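Local coordinates for protein deoxyribodipyrimidine photo-lyase (Oryza sativa Japonica Group, PDB 3UMV) that repairs UV-damaged DNA by using light and a bound FAD to split cyclobutane pyrimidine dimers back into separate pyrimidines, at residues A55-A60 with V201-L206. Numbering follows the deposited sequence.
Sequences ALLHAA and VEFPEL
The extended, irregular chain of 201-206 runs past one side of helix 54-66, with the backbones closest where Leu57 CA and Leu206 CA lie 5.7 Å apart. In the Rossmann-like alpha/beta domain of the photolyase, this helix follows strand 40-44 and leads into strand 70-75, a beta-alpha-beta crossover. Ala55 packs on Tyr42 and Ala59 on Val40, Tyr42 and Leu70 of those strands; Leu57 faces the loop, and Leu56 and Ala60 touch both. No hydrogen bond joins the two segments; the contact is apolar.

Leu57 and Leu206 share the bulk of it about equally. The CG of Leu57 sits anti to the carbonyl carbon (chi1 -76°), and a chi2 of 165° sets CD1 anti to CA, so that it extends to Phe203 and Pro204 while CD2 turns to the loop backbone and Leu206. CD1 comes to the edge of the Phe203 ring, in its plane, 3.8 Å from Phe203 CD2, and also touches Pro204 CD at 4.0 Å. CD2 lies 3.6 Å from Pro204 O. An alanine here removes both methyls, with their contacts to Phe203, Pro204 and Leu206, and the loop would probably sit less firmly on the helix, though Leu206 keeps Leu56 and Ala60.

The Phe203 ring also stacks with Trp54. Its backbone N donates to the anti lone pair of Glu202 OE2, and Glu202 OE1 forms a salt bridge with Arg297 on helix 295-305. At the other end, Leu206 lies against the side of the helix. Its CG rests 3.8 Å from Ala60 CB, and its branches cross Leu56 at about a right angle, with Leu206 CD2 3.9 Å from Leu56 CD2. The tightest spot is methyl against methyl: Leu206 CD1 presses to 3.4 Å from Leu57 CD2, closer than ordinary van der Waals contact.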
loop_
_atom_site.group_PDB
_atom_site.type_symbol
_atom_site.label_atom_id
_atom_site.label_comp_id
_atom_site.label_asym_id
_atom_site.label_seq_id
_atom_site.Cartn_x
_atom_site.Cartn_y
_atom_site.Cartn_z
ATOM N N ALA A 55 -1.856 16.016 -1.559
ATOM C CA ALA A 55 -1.543 16.571 -0.252
ATOM C C ALA A 55 -0.504 17.674 -0.421
ATOM O O ALA A 55 -0.637 18.751 0.148
ATOM C CB ALA A 55 -1.048 15.489 0.689
ATOM N N LEU A 56 0.511 17.414 -1.242
ATOM C CA LEU A 56 1.528 18.413 -1.531
ATOM C C LEU A 56 0.922 19.627 -2.272
ATOM O O LEU A 56 1.206 20.774 -1.933
ATOM C CB LEU A 56 2.667 17.792 -2.348
ATOM C CG LEU A 56 3.748 18.780 -2.793
ATOM C CD1 LEU A 56 4.367 19.441 -1.573
ATOM C CD2 LEU A 56 4.811 18.084 -3.649
ATOM N N LEU A 57 0.079 19.359 -3.268
ATOM C CA LEU A 57 -0.612 20.416 -4.020
ATOM C C LEU A 57 -1.433 21.303 -3.088
ATOM O O LEU A 57 -1.423 22.528 -3.213
ATOM C CB LEU A 57 -1.514 19.807 -5.100
ATOM C CG LEU A 57 -0.800 19.281 -6.345
ATOM C CD1 LEU A 57 -1.718 18.392 -7.175
ATOM C CD2 LEU A 57 -0.292 20.445 -7.171
ATOM N N HIS A 58 -2.141 20.682 -2.150
ATOM C CA HIS A 58 -2.921 21.430 -1.175
ATOM C C HIS A 58 -2.026 22.320 -0.312
ATOM O O HIS A 58 -2.318 23.495 -0.108
ATOM C CB HIS A 58 -3.741 20.488 -0.295
ATOM C CG HIS A 58 -4.647 21.207 0.655
ATOM N ND1 HIS A 58 -4.566 21.060 2.024
ATOM C CD2 HIS A 58 -5.639 22.099 0.429
ATOM C CE1 HIS A 58 -5.480 21.822 2.601
ATOM N NE2 HIS A 58 -6.144 22.461 1.656
ATOM N N ALA A 59 -0.925 21.760 0.183
ATOM C CA ALA A 59 0.013 22.532 0.992
ATOM C C ALA A 59 0.538 23.728 0.194
ATOM O O ALA A 59 0.523 24.846 0.680
ATOM C CB ALA A 59 1.162 21.648 1.500
ATOM N N ALA A 60 0.996 23.475 -1.030
ATOM C CA ALA A 60 1.529 24.523 -1.897
ATOM C C ALA A 60 0.472 25.579 -2.158
ATOM O O ALA A 60 0.777 26.763 -2.197
ATOM C CB ALA A 60 2.015 23.942 -3.227
ATOM N N VAL A 201 -9.487 12.993 -12.637
ATOM C CA VAL A 201 -9.164 14.200 -13.382
ATOM C C VAL A 201 -7.658 14.420 -13.346
ATOM O O VAL A 201 -6.947 13.804 -12.552
ATOM C CB VAL A 201 -9.873 15.431 -12.773
ATOM C CG1 VAL A 201 -11.360 15.189 -12.707
ATOM C CG2 VAL A 201 -9.340 15.732 -11.381
ATOM N N GLU A 202 -7.163 15.295 -14.208
ATOM C CA GLU A 202 -5.732 15.548 -14.263
ATOM C C GLU A 202 -5.259 16.324 -13.045
ATOM O O GLU A 202 -6.055 16.968 -12.353
ATOM C CB GLU A 202 -5.362 16.302 -15.554
ATOM C CG GLU A 202 -4.809 15.384 -16.669
ATOM C CD GLU A 202 -3.492 14.696 -16.293
ATOM O OE1 GLU A 202 -3.029 13.818 -17.066
ATOM O OE2 GLU A 202 -2.913 15.034 -15.229
ATOM N N PHE A 203 -3.954 16.266 -12.808
ATOM C CA PHE A 203 -3.304 17.018 -11.740
ATOM C C PHE A 203 -2.705 18.313 -12.285
ATOM O O PHE A 203 -2.023 18.299 -13.310
ATOM C CB PHE A 203 -2.138 16.209 -11.175
ATOM C CG PHE A 203 -2.541 15.021 -10.339
ATOM C CD1 PHE A 203 -2.785 13.786 -10.924
ATOM C CD2 PHE A 203 -2.638 15.139 -8.959
ATOM C CE1 PHE A 203 -3.132 12.685 -10.141
ATOM C CE2 PHE A 203 -2.992 14.056 -8.173
ATOM C CZ PHE A 203 -3.235 12.819 -8.759
ATOM N N PRO A 204 -2.917 19.434 -11.582
ATOM C CA PRO A 204 -2.224 20.659 -11.994
ATOM C C PRO A 204 -0.776 20.610 -11.514
ATOM O O PRO A 204 -0.415 19.715 -10.745
ATOM C CB PRO A 204 -2.987 21.753 -11.247
ATOM C CG PRO A 204 -3.470 21.082 -10.002
ATOM C CD PRO A 204 -3.732 19.629 -10.370
ATOM N N GLU A 205 0.039 21.556 -11.967
ATOM C CA GLU A 205 1.401 21.695 -11.471
ATOM C C GLU A 205 1.371 22.422 -10.132
ATOM O O GLU A 205 0.422 23.157 -9.835
ATOM C CB GLU A 205 2.264 22.485 -12.463
ATOM C CG GLU A 205 2.535 21.776 -13.778
ATOM C CD GLU A 205 3.441 20.569 -13.619
ATOM O OE1 GLU A 205 3.407 19.682 -14.500
ATOM O OE2 GLU A 205 4.189 20.509 -12.619
ATOM N N LEU A 206 2.413 22.220 -9.334
ATOM C CA LEU A 206 2.556 22.932 -8.068
ATOM C C LEU A 206 2.543 24.436 -8.279
ATOM O O LEU A 206 3.310 24.959 -9.090
ATOM C CB LEU A 206 3.857 22.543 -7.364
ATOM C CG LEU A 206 3.699 21.885 -5.992
ATOM C CD1 LEU A 206 2.930 20.594 -6.128
ATOM C CD2 LEU A 206 5.055 21.631 -5.352
#